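Local coordinates for protein EmrA (PDB 4TKO) that serves as the periplasmic adaptor of a major facilitator superfamily multidrug efflux pump and probably takes part in carrying xenobiotics out of the cell, at residues A[118-123]-A[153-158]; A[125-130]-A[146-151]. All blocks are in the same frame, centred on the assembly; numbering follows the deposited sequence.

How the contacts relate
Both contacts join helix 102-135 to helix 141-156, the two arms of the hairpin's far end, and both are surface contacts, their centres about 78 Å (contact 1) and 88 Å (contact 2) from the centre of the chain. Contact 2 lies nearer the turn between the helices; contact 1 lies farther from it, where helix 141-156 ends, and holds the one buried residue of the pair, I120. Their centres are 10 Å apart, and V123 of contact 1 bridges them by packing on N150 and L151. The chemistry changes along the hairpin: contact 1 is aliphatic, with an arginine laid against its central isoleucine, whereas contact 2 is built on aromatic rings and an indole-carboxylate hydrogen bond.

Contact 1 (A[118-123]-A[153-158]); sequences EKIKLV and VLLHER
The guanidinium of R158, the flat group of this contact, carries the methyl CD1 of I120 over one face, 3.8 Å above the plane and displaced toward the rim. R158 reaches this place with CG anti to its backbone N (chi1 155°) and a chain that bends at chi3 (83°), so that CB, CD, NE and CZ all lie round that one methyl. Its charge is met outside the two segments, by a salt bridge from NH1 to E117 on the opposite helix. Arginine suits the place because its apolar stem can pack on I120 while its charged end finds an acidic partner.

I120 is the centre of the packing and is buried. Its CG1 stands anti to the carbonyl carbon and chi2 is extended (-177°), an apolar branch long enough to carry CD1 across to the facing helix. There CD1 meets CD2 of L155, the two side chains crossing at about a right angle, and it also lies 3.5 Å from the backbone O of L154. The side chains of I120 and L154 slide past each other in opposite directions, with I120 CG1 3.7 Å from L154 CB. Leucine serves here by offering both that CB and a methyl farther out: L154 CD2 rests 3.5 Å from K119 CB and, more loosely, near V123 CG2. The lysine lends its apolar root while its extended chain takes the amine outward.

The contact joins helix 102-135 to the C-terminal end of helix 141-156, within regions predicted to form a coiled coil; E157 and R158, just past that end, also touch V116, and V123 reaches on to N150 and L151.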
ATOM      1  N   GLU A 118       9.757  39.788  61.911  1.00 66.70           N
ATOM      2  CA  GLU A 118       8.730  40.134  62.891  1.00 71.16           C
ATOM      3  C   GLU A 118       9.354  40.708  64.156  1.00 75.50           C
ATOM      4  O   GLU A 118       8.985  41.794  64.621  1.00 61.40           O
ATOM      5  CB  GLU A 118       7.884  38.912  63.243  1.00 65.37           C
ATOM      6  CG  GLU A 118       6.782  38.625  62.241  1.00 96.19           C
ATOM      7  CD  GLU A 118       5.811  39.786  62.089  1.00102.75           C
ATOM      8  OE1 GLU A 118       4.645  39.648  62.521  1.00112.51           O
ATOM      9  OE2 GLU A 118       6.208  40.832  61.528  1.00 86.65           O
ATOM     10  N   LYS A 119      10.293  39.949  64.708  1.00 62.22           N
ATOM     11  CA  LYS A 119      11.072  40.376  65.851  1.00 54.51           C
ATOM     12  C   LYS A 119      11.747  41.723  65.594  1.00 58.62           C
ATOM     13  O   LYS A 119      11.645  42.628  66.415  1.00 60.15           O
ATOM     14  CB  LYS A 119      12.120  39.316  66.200  1.00 65.71           C
ATOM     15  CG  LYS A 119      11.524  38.027  66.738  1.00 56.53           C
ATOM     16  CD  LYS A 119      12.574  36.945  66.902  1.00 72.74           C
ATOM     17  CE  LYS A 119      11.916  35.627  67.314  1.00105.63           C
ATOM     18  NZ  LYS A 119      12.887  34.559  67.688  1.00103.88           N
ATOM     19  N   ILE A 120      12.424  41.865  64.461  1.00 54.51           N
ATOM     20  CA  ILE A 120      13.120  43.112  64.178  1.00 56.31           C
ATOM     21  C   ILE A 120      12.176  44.309  64.215  1.00 54.21           C
ATOM     22  O   ILE A 120      12.574  45.403  64.591  1.00 61.50           O
ATOM     23  CB  ILE A 120      13.831  43.084  62.816  1.00 58.39           C
ATOM     24  CG1 ILE A 120      15.144  42.308  62.913  1.00 64.60           C
ATOM     25  CG2 ILE A 120      14.140  44.493  62.346  1.00 47.87           C
ATOM     26  CD1 ILE A 120      15.936  42.304  61.611  1.00 66.48           C
ATOM     27  N   LYS A 121      10.922  44.103  63.842  1.00 58.34           N
ATOM     28  CA  LYS A 121       9.965  45.205  63.848  1.00 59.85           C
ATOM     29  C   LYS A 121       9.741  45.701  65.273  1.00 59.90           C
ATOM     30  O   LYS A 121       9.711  46.906  65.521  1.00 58.93           O
ATOM     31  CB  LYS A 121       8.640  44.784  63.206  1.00 50.92           C
ATOM     32  CG  LYS A 121       8.374  45.474  61.878  1.00 65.62           C
ATOM     33  CD  LYS A 121       7.068  45.017  61.252  1.00 91.46           C
ATOM     34  CE  LYS A 121       7.091  43.533  60.926  1.00 81.56           C
ATOM     35  NZ  LYS A 121       5.767  43.025  60.454  1.00 82.21           N
ATOM     36  N   LEU A 122       9.608  44.760  66.202  1.00 53.82           N
ATOM     37  CA  LEU A 122       9.374  45.068  67.607  1.00 49.41           C
ATOM     38  C   LEU A 122      10.582  45.723  68.257  1.00 56.25           C
ATOM     39  O   LEU A 122      10.479  46.824  68.799  1.00 55.61           O
ATOM     40  CB  LEU A 122       9.003  43.800  68.379  1.00 44.48           C
ATOM     41  CG  LEU A 122       7.615  43.270  68.024  1.00 60.45           C
ATOM     42  CD1 LEU A 122       7.195  42.119  68.937  1.00 43.19           C
ATOM     43  CD2 LEU A 122       6.590  44.410  68.044  1.00 49.17           C
ATOM     44  N   VAL A 123      11.716  45.029  68.216  1.00 48.86           N
ATOM     45  CA  VAL A 123      12.966  45.547  68.754  1.00 45.01           C
ATOM     46  C   VAL A 123      13.366  46.905  68.154  1.00 52.87           C
ATOM     47  O   VAL A 123      14.034  47.693  68.816  1.00 48.20           O
ATOM     48  CB  VAL A 123      14.120  44.547  68.540  1.00 44.01           C
ATOM     49  CG1 VAL A 123      15.446  45.202  68.840  1.00 53.26           C
ATOM     50  CG2 VAL A 123      13.936  43.315  69.418  1.00 28.54           C
ATOM     51  N   VAL A 153      22.218  41.636  66.611  1.00 62.86           N
ATOM     52  CA  VAL A 153      22.136  40.192  66.429  1.00 68.40           C
ATOM     53  C   VAL A 153      21.054  39.824  65.417  1.00 80.47           C
ATOM     54  O   VAL A 153      21.336  39.196  64.399  1.00 97.98           O
ATOM     55  CB  VAL A 153      21.848  39.471  67.756  1.00 74.46           C
ATOM     56  CG1 VAL A 153      21.536  37.998  67.507  1.00 69.06           C
ATOM     57  CG2 VAL A 153      23.019  39.644  68.709  1.00 66.16           C
ATOM     58  N   LEU A 154      19.821  40.227  65.702  1.00 70.20           N
ATOM     59  CA  LEU A 154      18.706  40.003  64.791  1.00 70.69           C
ATOM     60  C   LEU A 154      18.974  40.549  63.381  1.00 74.74           C
ATOM     61  O   LEU A 154      18.490  39.995  62.400  1.00 74.56           O
ATOM     62  CB  LEU A 154      17.427  40.635  65.353  1.00 53.88           C
ATOM     63  CG  LEU A 154      16.474  39.762  66.177  1.00 65.86           C
ATOM     64  CD1 LEU A 154      17.196  39.076  67.317  1.00 77.70           C
ATOM     65  CD2 LEU A 154      15.300  40.587  66.711  1.00 57.69           C
ATOM     66  N   LEU A 155      19.737  41.631  63.274  1.00 65.01           N
ATOM     67  CA  LEU A 155      19.907  42.284  61.982  1.00 68.59           C
ATOM     68  C   LEU A 155      20.899  41.549  61.096  1.00 89.45           C
ATOM     69  O   LEU A 155      20.779  41.572  59.867  1.00 84.61           O
ATOM     70  CB  LEU A 155      20.352  43.737  62.150  1.00 59.73           C
ATOM     71  CG  LEU A 155      19.249  44.786  61.969  1.00 63.32           C
ATOM     72  CD1 LEU A 155      19.826  46.184  61.873  1.00 65.20           C
ATOM     73  CD2 LEU A 155      18.388  44.485  60.751  1.00 65.02           C
ATOM     74  N   HIS A 156      21.879  40.903  61.717  1.00 94.10           N
ATOM     75  CA  HIS A 156      22.901  40.203  60.950  1.00102.98           C
ATOM     76  C   HIS A 156      22.630  38.699  60.976  1.00 96.23           C
ATOM     77  O   HIS A 156      23.339  37.912  60.350  1.00111.56           O
ATOM     78  CB  HIS A 156      24.310  40.552  61.465  1.00111.23           C
ATOM     79  CG  HIS A 156      24.949  39.483  62.293  1.00121.19           C
ATOM     80  ND1 HIS A 156      24.757  39.379  63.656  1.00125.96           N
ATOM     81  CD2 HIS A 156      25.803  38.485  61.959  1.00121.70           C
ATOM     82  CE1 HIS A 156      25.452  38.357  64.120  1.00135.82           C
ATOM     83  NE2 HIS A 156      26.094  37.796  63.108  1.00133.84           N
ATOM     84  N   GLU A 157      21.579  38.303  61.683  1.00 83.45           N
ATOM     85  CA  GLU A 157      21.043  36.963  61.514  1.00 85.84           C
ATOM     86  C   GLU A 157      19.909  37.048  60.494  1.00 90.65           C
ATOM     87  O   GLU A 157      19.277  36.050  60.153  1.00 95.15           O
ATOM     88  CB  GLU A 157      20.570  36.373  62.846  1.00 73.56           C
ATOM     89  CG  GLU A 157      19.065  36.209  62.984  1.00 76.87           C
ATOM     90  CD  GLU A 157      18.669  35.420  64.227  1.00101.69           C
ATOM     91  OE1 GLU A 157      19.357  35.549  65.270  1.00 97.79           O
ATOM     92  OE2 GLU A 157      17.669  34.665  64.155  1.00 88.21           O
ATOM     93  N   ARG A 158      19.666  38.259  60.000  1.00 88.21           N
ATOM     94  CA  ARG A 158      18.687  38.477  58.946  1.00 74.97           C
ATOM     95  C   ARG A 158      19.332  38.305  57.591  1.00 91.93           C
ATOM     96  O   ARG A 158      18.967  37.402  56.844  1.00108.21           O
ATOM     97  CB  ARG A 158      18.057  39.869  59.034  1.00 78.53           C
ATOM     98  CG  ARG A 158      17.526  40.363  57.695  1.00 79.41           C
ATOM     99  CD  ARG A 158      16.531  41.497  57.828  1.00 66.76           C
ATOM    100  NE  ARG A 158      17.169  42.803  57.968  1.00 81.29           N
ATOM    101  CZ  ARG A 158      16.512  43.962  57.901  1.00 86.23           C
ATOM    102  NH1 ARG A 158      15.203  43.969  57.686  1.00 76.91           N
ATOM    103  NH2 ARG A 158      17.158  45.116  58.042  1.00 70.15           N
TER

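Contact 2 (A[125-130]-A[146-151]); sequences LDWERY and EVDTNL
With CG anti to the backbone N in both W127 and D148, the indole and the carboxylate come to lie side by side, pointing the same way. W127 NE1 donates to D148 OD2 at 3.2 Å, fairly straight at 157°. The oxygen receives it through its anti lone pair and lies near the indole plane, although the ring and carboxylate planes are 40° apart; the same oxygen also has a long, weak ion pair with K152. Tryptophan suits this surface seam, since its N-H can be paired while the rest of the ring packs.

The edge of the indole also runs close to the backbone of the other helix, CD1 lying 3.4 Å from D148 CA. Over one face of its five-membered ring comes L151 CD2, a CH-pi contact 4.2 Å from the centroid.

V147 splits its two methyls. CG1 reaches the backbone of the facing helix, 3.5 Å from W127 CA, where a small branched side chain can come close; CG2 sits over the centre of the Y130 ring, 4.0 Å from the centroid, in a second CH-pi contact.

The axes of segments 125-130 and 146-151 approach to 9.2 Å and run roughly antiparallel, at 151°, in the helical hairpin formed by helices 102-135 and 141-156. F144, nearer the turn, meets the W127 ring and is touched by Y130; in the other direction L151 continues onto V123 and K124 of helix 102-135.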
ATOM      1  N   LEU A 125      11.222  49.299  67.460  1.00 58.26           N
ATOM      2  CA  LEU A 125      10.436  50.191  68.298  1.00 62.15           C
ATOM      3  C   LEU A 125      11.042  50.336  69.700  1.00 51.45           C
ATOM      4  O   LEU A 125      11.164  51.445  70.213  1.00 50.87           O
ATOM      5  CB  LEU A 125       8.991  49.700  68.385  1.00 49.51           C
ATOM      6  CG  LEU A 125       8.306  49.691  67.016  1.00 67.20           C
ATOM      7  CD1 LEU A 125       6.825  49.435  67.169  1.00 70.88           C
ATOM      8  CD2 LEU A 125       8.568  50.981  66.227  1.00 46.06           C
ATOM      9  N   ASP A 126      11.425  49.226  70.319  1.00 44.15           N
ATOM     10  CA  ASP A 126      12.040  49.298  71.640  1.00 55.51           C
ATOM     11  C   ASP A 126      13.266  50.188  71.561  1.00 56.03           C
ATOM     12  O   ASP A 126      13.451  51.071  72.389  1.00 61.78           O
ATOM     13  CB  ASP A 126      12.421  47.912  72.171  1.00 47.95           C
ATOM     14  CG  ASP A 126      11.232  47.158  72.745  1.00 70.48           C
ATOM     15  OD1 ASP A 126      10.207  47.802  73.074  1.00 69.19           O
ATOM     16  OD2 ASP A 126      11.327  45.918  72.875  1.00 78.67           O
ATOM     17  N   TRP A 127      14.076  49.957  70.534  1.00 62.22           N
ATOM     18  CA  TRP A 127      15.284  50.729  70.278  1.00 51.55           C
ATOM     19  C   TRP A 127      14.987  52.230  70.201  1.00 52.65           C
ATOM     20  O   TRP A 127      15.590  53.015  70.936  1.00 56.36           O
ATOM     21  CB  TRP A 127      15.948  50.239  68.985  1.00 52.16           C
ATOM     22  CG  TRP A 127      17.389  50.626  68.849  1.00 52.62           C
ATOM     23  CD1 TRP A 127      18.485  49.911  69.275  1.00 48.10           C
ATOM     24  CD2 TRP A 127      17.896  51.818  68.245  1.00 44.40           C
ATOM     25  NE1 TRP A 127      19.642  50.597  68.970  1.00 50.97           N
ATOM     26  CE2 TRP A 127      19.309  51.774  68.331  1.00 50.88           C
ATOM     27  CE3 TRP A 127      17.299  52.933  67.635  1.00 39.74           C
ATOM     28  CZ2 TRP A 127      20.128  52.789  67.840  1.00 40.41           C
ATOM     29  CZ3 TRP A 127      18.110  53.944  67.141  1.00 41.84           C
ATOM     30  CH2 TRP A 127      19.511  53.864  67.248  1.00 45.13           C
ATOM     31  N   GLU A 128      14.065  52.622  69.321  1.00 51.57           N
ATOM     32  CA  GLU A 128      13.638  54.026  69.207  1.00 50.68           C
ATOM     33  C   GLU A 128      13.278  54.619  70.561  1.00 60.71           C
ATOM     34  O   GLU A 128      13.742  55.699  70.932  1.00 68.09           O
ATOM     35  CB  GLU A 128      12.427  54.171  68.278  1.00 57.41           C
ATOM     36  CG  GLU A 128      12.683  53.884  66.800  1.00 82.66           C
ATOM     37  CD  GLU A 128      11.585  54.452  65.901  1.00104.51           C
ATOM     38  OE1 GLU A 128      10.734  53.670  65.415  1.00 91.90           O
ATOM     39  OE2 GLU A 128      11.577  55.685  65.682  1.00112.17           O
ATOM     40  N   ARG A 129      12.434  53.896  71.288  1.00 59.01           N
ATOM     41  CA  ARG A 129      11.955  54.319  72.589  1.00 49.32           C
ATOM     42  C   ARG A 129      13.118  54.459  73.570  1.00 52.93           C
ATOM     43  O   ARG A 129      13.388  55.551  74.069  1.00 65.82           O
ATOM     44  CB  ARG A 129      10.906  53.320  73.094  1.00 49.59           C
ATOM     45  CG  ARG A 129      10.600  53.362  74.578  1.00 52.22           C
ATOM     46  CD  ARG A 129       9.624  52.250  74.946  1.00 67.50           C
ATOM     47  NE  ARG A 129       9.347  52.207  76.380  1.00 79.16           N
ATOM     48  CZ  ARG A 129       9.040  51.102  77.053  1.00 87.72           C
ATOM     49  NH1 ARG A 129       8.970  49.928  76.429  1.00 92.97           N
ATOM     50  NH2 ARG A 129       8.815  51.171  78.356  1.00 84.15           N
ATOM     51  N   TYR A 130      13.812  53.359  73.839  1.00 47.14           N
ATOM     52  CA  TYR A 130      14.945  53.371  74.758  1.00 45.97           C
ATOM     53  C   TYR A 130      15.998  54.439  74.399  1.00 61.01           C
ATOM     54  O   TYR A 130      16.659  54.990  75.275  1.00 51.64           O
ATOM     55  CB  TYR A 130      15.599  51.995  74.797  1.00 46.00           C
ATOM     56  CG  TYR A 130      14.987  51.026  75.782  1.00 50.58           C
ATOM     57  CD1 TYR A 130      13.798  50.370  75.501  1.00 42.99           C
ATOM     58  CD2 TYR A 130      15.627  50.739  76.984  1.00 66.31           C
ATOM     59  CE1 TYR A 130      13.249  49.470  76.411  1.00 64.93           C
ATOM     60  CE2 TYR A 130      15.090  49.843  77.893  1.00 58.38           C
ATOM     61  CZ  TYR A 130      13.903  49.214  77.605  1.00 66.75           C
ATOM     62  OH  TYR A 130      13.382  48.328  78.520  1.00 77.11           O
ATOM     63  N   GLU A 146      21.738  47.439  75.639  1.00 52.10           N
ATOM     64  CA  GLU A 146      21.223  46.079  75.774  1.00 61.03           C
ATOM     65  C   GLU A 146      20.237  45.763  74.643  1.00 66.97           C
ATOM     66  O   GLU A 146      20.271  44.688  74.041  1.00 73.16           O
ATOM     67  CB  GLU A 146      20.552  45.906  77.138  1.00 66.70           C
ATOM     68  CG  GLU A 146      20.026  44.515  77.432  1.00 73.03           C
ATOM     69  CD  GLU A 146      19.284  44.450  78.758  1.00112.12           C
ATOM     70  OE1 GLU A 146      19.361  45.432  79.536  1.00110.23           O
ATOM     71  OE2 GLU A 146      18.621  43.421  79.019  1.00117.56           O
ATOM     72  N   VAL A 147      19.365  46.721  74.362  1.00 66.94           N
ATOM     73  CA  VAL A 147      18.442  46.645  73.236  1.00 67.33           C
ATOM     74  C   VAL A 147      19.214  46.724  71.925  1.00 63.85           C
ATOM     75  O   VAL A 147      19.019  45.903  71.036  1.00 66.85           O
ATOM     76  CB  VAL A 147      17.385  47.785  73.304  1.00 63.47           C
ATOM     77  CG1 VAL A 147      16.682  48.000  71.959  1.00 41.02           C
ATOM     78  CG2 VAL A 147      16.385  47.505  74.416  1.00 65.27           C
ATOM     79  N   ASP A 148      20.104  47.706  71.831  1.00 58.46           N
ATOM     80  CA  ASP A 148      20.887  47.947  70.629  1.00 60.61           C
ATOM     81  C   ASP A 148      21.650  46.708  70.139  1.00 73.23           C
ATOM     82  O   ASP A 148      21.662  46.417  68.942  1.00 67.73           O
ATOM     83  CB  ASP A 148      21.869  49.098  70.866  1.00 65.91           C
ATOM     84  CG  ASP A 148      22.961  49.161  69.814  1.00 80.18           C
ATOM     85  OD1 ASP A 148      23.993  48.468  69.990  1.00 78.47           O
ATOM     86  OD2 ASP A 148      22.792  49.904  68.820  1.00 68.08           O
ATOM     87  N   THR A 149      22.283  45.967  71.038  1.00 62.99           N
ATOM     88  CA  THR A 149      23.064  44.839  70.569  1.00 64.45           C
ATOM     89  C   THR A 149      22.170  43.638  70.294  1.00 75.09           C
ATOM     90  O   THR A 149      22.526  42.772  69.494  1.00 95.20           O
ATOM     91  CB  THR A 149      24.183  44.448  71.552  1.00 69.84           C
ATOM     92  OG1 THR A 149      23.634  43.717  72.658  1.00 62.37           O
ATOM     93  CG2 THR A 149      24.963  45.704  72.014  1.00 52.59           C
ATOM     94  N   ASN A 150      21.008  43.579  70.932  1.00 72.69           N
ATOM     95  CA  ASN A 150      20.028  42.572  70.537  1.00 76.20           C
ATOM     96  C   ASN A 150      19.532  42.818  69.112  1.00 69.11           C
ATOM     97  O   ASN A 150      19.279  41.877  68.361  1.00 68.52           O
ATOM     98  CB  ASN A 150      18.837  42.541  71.488  1.00 69.21           C
ATOM     99  CG  ASN A 150      17.724  41.623  70.988  1.00 90.71           C
ATOM    100  OD1 ASN A 150      17.990  40.534  70.467  1.00103.48           O
ATOM    101  ND2 ASN A 150      16.476  42.068  71.121  1.00 74.05           N
ATOM    102  N   LEU A 151      19.392  44.086  68.746  1.00 63.16           N
ATOM    103  CA  LEU A 151      18.934  44.442  67.413  1.00 66.13           C
ATOM    104  C   LEU A 151      20.013  44.121  66.395  1.00 72.30           C
ATOM    105  O   LEU A 151      19.718  43.788  65.249  1.00 66.97           O
ATOM    106  CB  LEU A 151      18.561  45.924  67.328  1.00 47.85           C
ATOM    107  CG  LEU A 151      18.154  46.401  65.928  1.00 57.53           C
ATOM    108  CD1 LEU A 151      16.761  45.911  65.555  1.00 59.49           C
ATOM    109  CD2 LEU A 151      18.240  47.912  65.791  1.00 51.75           C
TER